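Local coordinates for protein polyhedrin (Simulium ubiquitum cypovirus, PDB 5A9A) that forms the crystalline matrix of cypovirus polyhedra, the microcrystalline occlusion bodies that probably shelter virus particles outside the insect host, at residues 108-111 and 112-116; 177-181 and 182-186; 189-192 and 193-197. One frame throughout, in Å; residues are numbered along the deposited sequence.

Interaction 1. Residues 108-111 and 112-116; sequences ISAN and GNICW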
ATOM      1  N   ILE A 108     -14.886  13.746   7.576  1.00 16.39           N
ATOM      2  CA  ILE A 108     -14.797  12.876   6.413  1.00 16.18           C
ATOM      3  C   ILE A 108     -15.912  13.161   5.418  1.00 17.86           C
ATOM      4  O   ILE A 108     -17.096  13.014   5.730  1.00 17.48           O
ATOM      5  CB  ILE A 108     -14.842  11.391   6.808  1.00 16.32           C
ATOM      6  CG1 ILE A 108     -13.727  11.079   7.811  1.00 18.33           C
ATOM      7  CG2 ILE A 108     -14.699  10.513   5.572  1.00 15.19           C
ATOM      8  CD1 ILE A 108     -13.674   9.629   8.238  1.00 20.84           C
ATOM      9  N   SER A 109     -15.514  13.581   4.223  1.00 15.44           N
ATOM     10  CA  SER A 109     -16.444  13.807   3.129  1.00 15.98           C
ATOM     11  C   SER A 109     -16.354  12.636   2.159  1.00 16.94           C
ATOM     12  O   SER A 109     -15.361  12.483   1.451  1.00 15.65           O
ATOM     13  CB  SER A 109     -16.102  15.112   2.411  1.00 16.48           C
ATOM     14  OG  SER A 109     -16.886  15.273   1.244  1.00 15.52           O
ATOM     15  N   ALA A 110     -17.391  11.804   2.139  1.00 16.35           N
ATOM     16  CA  ALA A 110     -17.418  10.639   1.261  1.00 16.80           C
ATOM     17  C   ALA A 110     -18.387  10.876   0.110  1.00 17.13           C
ATOM     18  O   ALA A 110     -19.552  11.204   0.327  1.00 16.21           O
ATOM     19  CB  ALA A 110     -17.815   9.399   2.042  1.00 19.07           C
ATOM     20  N   ASN A 111     -17.901  10.705  -1.115  1.00 15.61           N
ATOM     21  CA  ASN A 111     -18.681  11.067  -2.292  1.00 15.79           C
ATOM     22  C   ASN A 111     -18.648  10.009  -3.384  1.00 16.10           C
ATOM     23  O   ASN A 111     -17.599   9.434  -3.676  1.00 14.71           O
ATOM     24  CB  ASN A 111     -18.173  12.387  -2.862  1.00 17.31           C
ATOM     25  CG  ASN A 111     -18.074  13.469  -1.812  1.00 18.31           C
ATOM     26  OD1 ASN A 111     -18.984  14.283  -1.655  1.00 18.17           O
ATOM     27  ND2 ASN A 111     -16.965  13.484  -1.077  1.00 17.47           N
ATOM     28  N   GLY A 112     -19.808   9.765  -3.987  1.00 15.45           N
ATOM     29  CA  GLY A 112     -19.914   8.842  -5.099  1.00 16.15           C
ATOM     30  C   GLY A 112     -20.951   7.758  -4.875  1.00 17.64           C
ATOM     31  O   GLY A 112     -21.715   7.786  -3.907  1.00 14.64           O
ATOM     32  N   ASN A 113     -20.964   6.796  -5.790  1.00 15.63           N
ATOM     33  CA  ASN A 113     -21.889   5.677  -5.744  1.00 17.64           C
ATOM     34  C   ASN A 113     -21.438   4.660  -4.699  1.00 19.75           C
ATOM     35  O   ASN A 113     -20.895   3.607  -5.036  1.00 15.79           O
ATOM     36  CB  ASN A 113     -21.952   5.030  -7.127  1.00 16.89           C
ATOM     37  CG  ASN A 113     -22.974   3.927  -7.213  1.00 18.44           C
ATOM     38  OD1 ASN A 113     -23.976   3.931  -6.495  1.00 17.59           O
ATOM     39  ND2 ASN A 113     -22.735   2.972  -8.106  1.00 18.06           N
ATOM     40  N   ILE A 114     -21.669   4.991  -3.431  1.00 17.98           N
ATOM     41  CA  ILE A 114     -21.141   4.217  -2.314  1.00 18.16           C
ATOM     42  C   ILE A 114     -22.224   3.393  -1.618  1.00 18.78           C
ATOM     43  O   ILE A 114     -23.331   3.878  -1.374  1.00 16.87           O
ATOM     44  CB  ILE A 114     -20.476   5.158  -1.284  1.00 19.95           C
ATOM     45  CG1 ILE A 114     -19.234   5.804  -1.903  1.00 15.62           C
ATOM     46  CG2 ILE A 114     -20.114   4.402  -0.012  1.00 18.36           C
ATOM     47  CD1 ILE A 114     -18.688   6.979  -1.121  1.00 16.26           C
ATOM     48  N   CYS A 115     -21.898   2.141  -1.307  1.00 18.45           N
ATOM     49  CA  CYS A 115     -22.806   1.276  -0.563  1.00 19.99           C
ATOM     50  C   CYS A 115     -22.761   1.663   0.909  1.00 20.29           C
ATOM     51  O   CYS A 115     -21.975   1.116   1.684  1.00 17.61           O
ATOM     52  CB  CYS A 115     -22.412  -0.192  -0.729  1.00 22.04           C
ATOM     53  SG  CYS A 115     -23.551  -1.354   0.066  1.00 21.24           S
ATOM     54  N   TRP A 116     -23.615   2.608   1.287  1.00 19.69           N
ATOM     55  CA  TRP A 116     -23.567   3.200   2.615  1.00 20.70           C
ATOM     56  C   TRP A 116     -23.771   2.161   3.708  1.00 19.41           C
ATOM     57  O   TRP A 116     -23.223   2.286   4.802  1.00 18.15           O
ATOM     58  CB  TRP A 116     -24.606   4.318   2.714  1.00 20.81           C
ATOM     59  CG  TRP A 116     -24.335   5.409   1.735  1.00 20.17           C
ATOM     60  CD1 TRP A 116     -25.062   5.720   0.622  1.00 21.41           C
ATOM     61  CD2 TRP A 116     -23.232   6.320   1.764  1.00 18.82           C
ATOM     62  NE1 TRP A 116     -24.481   6.777  -0.038  1.00 19.82           N
ATOM     63  CE2 TRP A 116     -23.355   7.163   0.642  1.00 18.87           C
ATOM     64  CE3 TRP A 116     -22.151   6.506   2.635  1.00 18.79           C
ATOM     65  CZ2 TRP A 116     -22.444   8.186   0.371  1.00 18.85           C
ATOM     66  CZ3 TRP A 116     -21.241   7.514   2.360  1.00 18.93           C
ATOM     67  CH2 TRP A 116     -21.395   8.345   1.238  1.00 19.99           C
TER
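With CG of Trp116 anti to its own carbonyl carbon (chi1 -61°) and chi2 of 110° turning the edge of its six-membered ring toward Ala110, the indole reaches back to the strand just before it ends. Its CH2 corner meets the strand twice: Ala110 O lies in the ring plane at the edge, 3.5 Å from CH2, and Ala110 CB is 3.8 Å from the same CH2 atom. Ile114 arrives from the loop with an extended CG1 branch (chi2 166°), so that its CD1 rests 3.7 Å from Asn111 O and 4.1 Å from Ala110 CB. One face of the indole also carries Ile114 O, 3.2 Å above the plane and offset toward the rim. Gly112 begins the loop that leaves the strand, with backbone angles that suit glycine. On the other side of the strand, Asn111 ND2 donates a 2.9 Å bond to Ser109 OG, which lies close to the Asn111 amide plane, while Asn111 OD1 accepts from Cys224 N. The strand 105-111 runs between 34-41 and 157-163 in the six-stranded sheet; Phe175 of strand 170-176 packs on Ala110, and Arg158 makes a cation-pi contact with Trp116.

Interaction 2. Residues 177-181 and 182-186; sequences SRMSG and GDNRY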
ATOM      1  N   SER A 177     -17.967   0.583  -3.314  1.00 17.76           N
ATOM      2  CA  SER A 177     -18.922   0.945  -4.359  1.00 19.63           C
ATOM      3  C   SER A 177     -20.205   0.131  -4.248  1.00 18.39           C
ATOM      4  O   SER A 177     -20.194  -0.995  -3.746  1.00 17.17           O
ATOM      5  CB  SER A 177     -18.319   0.699  -5.747  1.00 19.07           C
ATOM      6  OG  SER A 177     -16.997   1.197  -5.850  1.00 26.40           O
ATOM      7  N   ARG A 178     -21.309   0.706  -4.715  1.00 17.90           N
ATOM      8  CA  ARG A 178     -22.516  -0.064  -4.974  1.00 18.51           C
ATOM      9  C   ARG A 178     -22.294  -0.872  -6.243  1.00 21.17           C
ATOM     10  O   ARG A 178     -21.549  -0.451  -7.130  1.00 19.12           O
ATOM     11  CB  ARG A 178     -23.721   0.849  -5.202  1.00 22.56           C
ATOM     12  CG  ARG A 178     -24.315   1.495  -3.969  1.00 21.41           C
ATOM     13  CD  ARG A 178     -25.673   2.086  -4.327  1.00 26.05           C
ATOM     14  NE  ARG A 178     -26.224   2.957  -3.294  1.00 26.19           N
ATOM     15  CZ  ARG A 178     -26.021   4.271  -3.230  1.00 25.92           C
ATOM     16  NH1 ARG A 178     -25.259   4.877  -4.130  1.00 20.64           N
ATOM     17  NH2 ARG A 178     -26.580   4.979  -2.258  1.00 21.41           N
ATOM     18  N   MET A 179     -22.947  -2.025  -6.332  1.00 19.76           N
ATOM     19  CA  MET A 179     -22.952  -2.798  -7.564  1.00 21.18           C
ATOM     20  C   MET A 179     -24.076  -2.318  -8.468  1.00 21.46           C
ATOM     21  O   MET A 179     -24.930  -1.535  -8.050  1.00 19.41           O
ATOM     22  CB  MET A 179     -23.143  -4.284  -7.263  1.00 19.14           C
ATOM     23  CG  MET A 179     -21.965  -4.915  -6.547  1.00 19.32           C
ATOM     24  SD  MET A 179     -20.444  -4.756  -7.499  1.00 16.69           S
ATOM     25  CE  MET A 179     -19.232  -5.249  -6.278  1.00 20.71           C
ATOM     26  N   SER A 180     -24.066  -2.789  -9.711  1.00 20.34           N
ATOM     27  CA  SER A 180     -25.161  -2.535 -10.631  1.00 23.55           C
ATOM     28  C   SER A 180     -26.270  -3.529 -10.328  1.00 22.43           C
ATOM     29  O   SER A 180     -26.173  -4.701 -10.688  1.00 19.85           O
ATOM     30  CB  SER A 180     -24.684  -2.691 -12.076  1.00 26.12           C
ATOM     31  OG  SER A 180     -25.727  -2.411 -12.988  1.00 25.69           O
ATOM     32  N   GLY A 181     -27.315  -3.062  -9.652  1.00 22.40           N
ATOM     33  CA  GLY A 181     -28.389  -3.935  -9.217  1.00 22.17           C
ATOM     34  C   GLY A 181     -27.849  -5.104  -8.416  1.00 21.04           C
ATOM     35  O   GLY A 181     -27.086  -4.918  -7.466  1.00 19.26           O
ATOM     36  N   GLY A 182     -28.240  -6.314  -8.804  1.00 18.13           N
ATOM     37  CA  GLY A 182     -27.810  -7.514  -8.110  1.00 18.23           C
ATOM     38  C   GLY A 182     -26.624  -8.210  -8.756  1.00 19.25           C
ATOM     39  O   GLY A 182     -26.407  -9.403  -8.541  1.00 17.29           O
ATOM     40  N   ASP A 183     -25.851  -7.476  -9.551  1.00 17.88           N
ATOM     41  CA  ASP A 183     -24.666  -8.050 -10.176  1.00 18.49           C
ATOM     42  C   ASP A 183     -23.444  -7.873  -9.285  1.00 17.14           C
ATOM     43  O   ASP A 183     -22.812  -6.817  -9.283  1.00 17.24           O
ATOM     44  CB  ASP A 183     -24.395  -7.416 -11.539  1.00 17.65           C
ATOM     45  CG  ASP A 183     -23.235  -8.079 -12.268  1.00 19.27           C
ATOM     46  OD1 ASP A 183     -22.553  -8.930 -11.660  1.00 18.42           O
ATOM     47  OD2 ASP A 183     -23.000  -7.754 -13.450  1.00 21.14           O
ATOM     48  N   ASN A 184     -23.112  -8.915  -8.533  1.00 16.83           N
ATOM     49  CA  ASN A 184     -21.926  -8.898  -7.691  1.00 16.83           C
ATOM     50  C   ASN A 184     -20.675  -9.050  -8.541  1.00 16.84           C
ATOM     51  O   ASN A 184     -20.413 -10.122  -9.082  1.00 16.36           O
ATOM     52  CB  ASN A 184     -21.990 -10.027  -6.667  1.00 16.34           C
ATOM     53  CG  ASN A 184     -20.819 -10.012  -5.712  1.00 17.63           C
ATOM     54  OD1 ASN A 184     -20.043  -9.057  -5.680  1.00 16.72           O
ATOM     55  ND2 ASN A 184     -20.687 -11.072  -4.919  1.00 17.40           N
ATOM     56  N   ARG A 185     -19.900  -7.976  -8.659  1.00 16.08           N
ATOM     57  CA  ARG A 185     -18.695  -8.007  -9.482  1.00 16.12           C
ATOM     58  C   ARG A 185     -17.549  -8.750  -8.797  1.00 16.86           C
ATOM     59  O   ARG A 185     -16.457  -8.866  -9.349  1.00 18.45           O
ATOM     60  CB  ARG A 185     -18.272  -6.592  -9.875  1.00 16.11           C
ATOM     61  CG  ARG A 185     -19.099  -6.028 -11.021  1.00 16.83           C
ATOM     62  CD  ARG A 185     -18.754  -4.580 -11.311  1.00 18.51           C
ATOM     63  NE  ARG A 185     -17.418  -4.429 -11.877  1.00 15.65           N
ATOM     64  CZ  ARG A 185     -16.754  -3.277 -11.921  1.00 19.84           C
ATOM     65  NH1 ARG A 185     -17.293  -2.176 -11.410  1.00 18.30           N
ATOM     66  NH2 ARG A 185     -15.541  -3.229 -12.458  1.00 17.20           N
ATOM     67  N   TYR A 186     -17.806  -9.262  -7.600  1.00 17.23           N
ATOM     68  CA  TYR A 186     -16.859 -10.163  -6.954  1.00 17.35           C
ATOM     69  C   TYR A 186     -17.149 -11.596  -7.370  1.00 19.22           C
ATOM     70  O   TYR A 186     -16.586 -12.543  -6.824  1.00 18.37           O
ATOM     71  CB  TYR A 186     -16.892  -9.981  -5.439  1.00 16.63           C
ATOM     72  CG  TYR A 186     -16.293  -8.659  -5.054  1.00 16.85           C
ATOM     73  CD1 TYR A 186     -14.916  -8.492  -5.022  1.00 15.51           C
ATOM     74  CD2 TYR A 186     -17.097  -7.563  -4.767  1.00 16.17           C
ATOM     75  CE1 TYR A 186     -14.353  -7.280  -4.695  1.00 14.05           C
ATOM     76  CE2 TYR A 186     -16.542  -6.344  -4.433  1.00 17.74           C
ATOM     77  CZ  TYR A 186     -15.169  -6.210  -4.405  1.00 16.06           C
ATOM     78  OH  TYR A 186     -14.611  -4.998  -4.076  1.00 16.91           O
TER
HETATM   79  O   HOH W   1     -22.048  -4.558 -10.679  1.00 19.32           O
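Met179 and Tyr186 cross at about a right angle, the thioether reaching across to the returning chain beyond the turn, which brings its methyl obliquely up to the CD2-CE2 bond of the Tyr186 ring. CE lies 3.4 Å from Tyr186 CE2. The methionine gets there by bending: chi1 of -68° sets CG beside the backbone N, and the bend at chi2 (-59°) swings the sulfur toward residues 184-186. There SD accepts a weak hydrogen bond from Arg185 N, 3.5 Å long but fairly straight at 164°, and it also packs against Arg185 CB. Closer to the backbone, Met179 CB sits 3.3 Å from Asp183 O. Asn184 turns its amide oxygen back on the chain: OD1 accepts from Tyr186 N at 3.0 Å, the donor standing well above the carbonyl plane, and the same oxygen lies at the edge of the tyrosine ring. Arg185 runs alongside the sulfur with its first carbons, whereas its guanidinium is held by a salt bridge to Asp31. Tyr186 in turn packs on Ile191 and Val194 of helix 191-197, and on Gly192 of the third subunit. Across the mouth of the turn one water links Ser180 N to Asp183 O. The direct closure is Asp183 N to Ser180 O, 3.0 Å. It closes a type II' beta turn from Ser180 to Asp183, with Gly181 at the positive-phi position; the Asn184 amide then adds an Asx turn, making this a tightly folded loop between strand 170-176 and helix 191-197.

Interaction 3. Residues 189-192 and 193-197; sequences HSIG and QVIQN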
ATOM      1  N   HIS A 189     -16.728 -13.718 -13.042  1.00 18.12           N
ATOM      2  CA  HIS A 189     -16.717 -13.011 -14.325  1.00 19.34           C
ATOM      3  C   HIS A 189     -16.001 -11.668 -14.238  1.00 21.45           C
ATOM      4  O   HIS A 189     -15.364 -11.228 -15.196  1.00 20.27           O
ATOM      5  CB  HIS A 189     -18.146 -12.750 -14.812  1.00 22.11           C
ATOM      6  CG  HIS A 189     -18.852 -13.970 -15.314  1.00 23.12           C
ATOM      7  ND1 HIS A 189     -18.180 -15.094 -15.743  1.00 27.93           N
ATOM      8  CD2 HIS A 189     -20.170 -14.240 -15.462  1.00 21.97           C
ATOM      9  CE1 HIS A 189     -19.054 -16.005 -16.129  1.00 24.79           C
ATOM     10  NE2 HIS A 189     -20.270 -15.512 -15.972  1.00 25.05           N
ATOM     11  N   SER A 190     -16.115 -11.016 -13.087  1.00 18.61           N
ATOM     12  CA  SER A 190     -15.818  -9.592 -12.992  1.00 18.06           C
ATOM     13  C   SER A 190     -14.725  -9.243 -11.988  1.00 17.51           C
ATOM     14  O   SER A 190     -14.210  -8.124 -11.991  1.00 16.92           O
ATOM     15  CB  SER A 190     -17.099  -8.848 -12.605  1.00 19.01           C
ATOM     16  OG  SER A 190     -18.141  -9.108 -13.528  1.00 18.72           O
ATOM     17  N   ILE A 191     -14.370 -10.194 -11.131  1.00 16.43           N
ATOM     18  CA  ILE A 191     -13.553  -9.890  -9.961  1.00 15.63           C
ATOM     19  C   ILE A 191     -12.103  -9.539 -10.304  1.00 15.22           C
ATOM     20  O   ILE A 191     -11.508  -8.673  -9.665  1.00 16.11           O
ATOM     21  CB  ILE A 191     -13.601 -11.039  -8.930  1.00 15.78           C
ATOM     22  CG1 ILE A 191     -12.951 -10.597  -7.616  1.00 15.75           C
ATOM     23  CG2 ILE A 191     -12.942 -12.298  -9.486  1.00 17.01           C
ATOM     24  CD1 ILE A 191     -13.109 -11.600  -6.501  1.00 16.01           C
ATOM     25  N   GLY A 192     -11.538 -10.197 -11.310  1.00 14.45           N
ATOM     26  CA  GLY A 192     -10.190  -9.876 -11.750  1.00 15.52           C
ATOM     27  C   GLY A 192     -10.049  -8.391 -12.049  1.00 16.53           C
ATOM     28  O   GLY A 192      -9.098  -7.734 -11.620  1.00 15.50           O
ATOM     29  N   GLN A 193     -11.015  -7.859 -12.785  1.00 16.48           N
ATOM     30  CA  GLN A 193     -11.015  -6.449 -13.158  1.00 16.99           C
ATOM     31  C   GLN A 193     -11.171  -5.542 -11.936  1.00 16.47           C
ATOM     32  O   GLN A 193     -10.508  -4.513 -11.828  1.00 16.80           O
ATOM     33  CB  GLN A 193     -12.133  -6.175 -14.162  1.00 17.51           C
ATOM     34  CG  GLN A 193     -12.367  -4.701 -14.451  1.00 19.31           C
ATOM     35  CD  GLN A 193     -13.451  -4.485 -15.485  1.00 20.15           C
ATOM     36  OE1 GLN A 193     -13.710  -5.356 -16.319  1.00 18.44           O
ATOM     37  NE2 GLN A 193     -14.098  -3.325 -15.434  1.00 18.39           N
ATOM     38  N   VAL A 194     -12.054  -5.923 -11.019  1.00 14.71           N
ATOM     39  CA  VAL A 194     -12.259  -5.140  -9.804  1.00 15.60           C
ATOM     40  C   VAL A 194     -10.955  -5.032  -9.014  1.00 15.16           C
ATOM     41  O   VAL A 194     -10.553  -3.941  -8.612  1.00 14.43           O
ATOM     42  CB  VAL A 194     -13.350  -5.756  -8.904  1.00 17.17           C
ATOM     43  CG1 VAL A 194     -13.369  -5.070  -7.540  1.00 19.12           C
ATOM     44  CG2 VAL A 194     -14.715  -5.653  -9.570  1.00 14.45           C
ATOM     45  N   ILE A 195     -10.294  -6.167  -8.807  1.00 14.21           N
ATOM     46  CA  ILE A 195      -9.063  -6.207  -8.024  1.00 14.58           C
ATOM     47  C   ILE A 195      -7.950  -5.380  -8.667  1.00 16.71           C
ATOM     48  O   ILE A 195      -7.287  -4.595  -7.989  1.00 15.76           O
ATOM     49  CB  ILE A 195      -8.569  -7.652  -7.836  1.00 14.17           C
ATOM     50  CG1 ILE A 195      -9.523  -8.416  -6.917  1.00 13.96           C
ATOM     51  CG2 ILE A 195      -7.161  -7.663  -7.256  1.00 15.68           C
ATOM     52  CD1 ILE A 195      -9.332  -9.918  -6.940  1.00 15.07           C
ATOM     53  N   GLN A 196      -7.754  -5.554  -9.970  1.00 14.97           N
ATOM     54  CA  GLN A 196      -6.650  -4.905 -10.665  1.00 15.91           C
ATOM     55  C   GLN A 196      -6.930  -3.429 -10.939  1.00 16.19           C
ATOM     56  O   GLN A 196      -6.002  -2.642 -11.107  1.00 17.02           O
ATOM     57  CB  GLN A 196      -6.348  -5.635 -11.975  1.00 17.64           C
ATOM     58  CG  GLN A 196      -5.836  -7.051 -11.780  1.00 17.34           C
ATOM     59  CD  GLN A 196      -5.474  -7.728 -13.087  1.00 18.94           C
ATOM     60  OE1 GLN A 196      -5.906  -7.311 -14.157  1.00 22.82           O
ATOM     61  NE2 GLN A 196      -4.666  -8.777 -13.004  1.00 19.17           N
ATOM     62  N   ASN A 197      -8.205  -3.056 -10.981  1.00 16.00           N
ATOM     63  CA  ASN A 197      -8.578  -1.663 -11.210  1.00 16.00           C
ATOM     64  C   ASN A 197      -8.557  -0.828  -9.936  1.00 15.83           C
ATOM     65  O   ASN A 197      -8.455   0.397  -9.996  1.00 15.30           O
ATOM     66  CB  ASN A 197      -9.969  -1.570 -11.842  1.00 18.44           C
ATOM     67  CG  ASN A 197      -9.928  -1.606 -13.357  1.00 16.48           C
ATOM     68  OD1 ASN A 197      -8.882  -1.844 -13.958  1.00 17.82           O
ATOM     69  ND2 ASN A 197     -11.074  -1.364 -13.982  1.00 18.71           N
TER
HETATM   70  O   HOH W   2     -12.643  -9.526 -14.537  1.00 15.66           O
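Ile191 and Ile195, one helical turn apart, meet through their longer branches: Ile191 CG1 is 3.7 Å from Ile195 CD1. The two side chains cross obliquely, and their first torsions differ. In Ile191, CG1 stands opposite the backbone N (chi1 -170°), but in Ile195 it is anti to the carbonyl carbon (chi1 -69°) and leans back toward the start of the helix. This same branch of Ile195 passes over Ile191 O, with CG1 3.4 Å from that oxygen.

Beneath the side chains, the first helical turn is fixed by successive backbone bonds. Ile195 N donates to Ile191 O at 2.9 Å, Val194 N reaches Ser190 O at 3.2 Å, and Gln196 N reaches Gly192 O at 3.0 Å. Gly192 O is further flanked by the aliphatic part of Gln196, whose CG lies 3.3 Å away, and Val194 CG2 comes within 3.5 Å of Ser190 O. Ser190 occupies the N-cap position, yet its side chain makes no capping bond. A water accepts from Gln193 N at 2.9 Å and donates to His189 O, tying the helix start to the preceding loop.

Farther out, Gln193 extends its chain so that NE2 bonds Asp31, and Asn197 ND2 has a weaker bond to the same carboxylate. Ile191 packs on Ile191 of both other subunits, and Ile195 on Ile195 of the third subunit, which places this face of the helix where the three chains meet. Helix 191-197 follows the loop that carries Arg185 and precedes strand 201-208, an outermost strand of the six-stranded sheet within the chain; Phe57 of the second subunit, on strand 57-62, packs against Ile195.

The three contacts follow one another in the chain, and interaction 2 joins the other two. Arg178 of interaction 2 packs against the loop of interaction 1: NH1 is 2.9 Å from Asn113 OD1, a probable hydrogen bond, and NH2 packs 3.3 Å from Trp116 CD1. Toward interaction 3, whose centre is 12 Å away, Arg185 O lies 3.3 Å from Ser190 CB, and Asp31 is shared by Arg185 and Gln193. Interactions 1 and 3 do not touch, their nearest atoms being about 12 Å apart. Interactions 2 and 3 both meet the third subunit, while 1 and 3 both meet the second. All three lie away from the UTP pocket around Arg78 and His79.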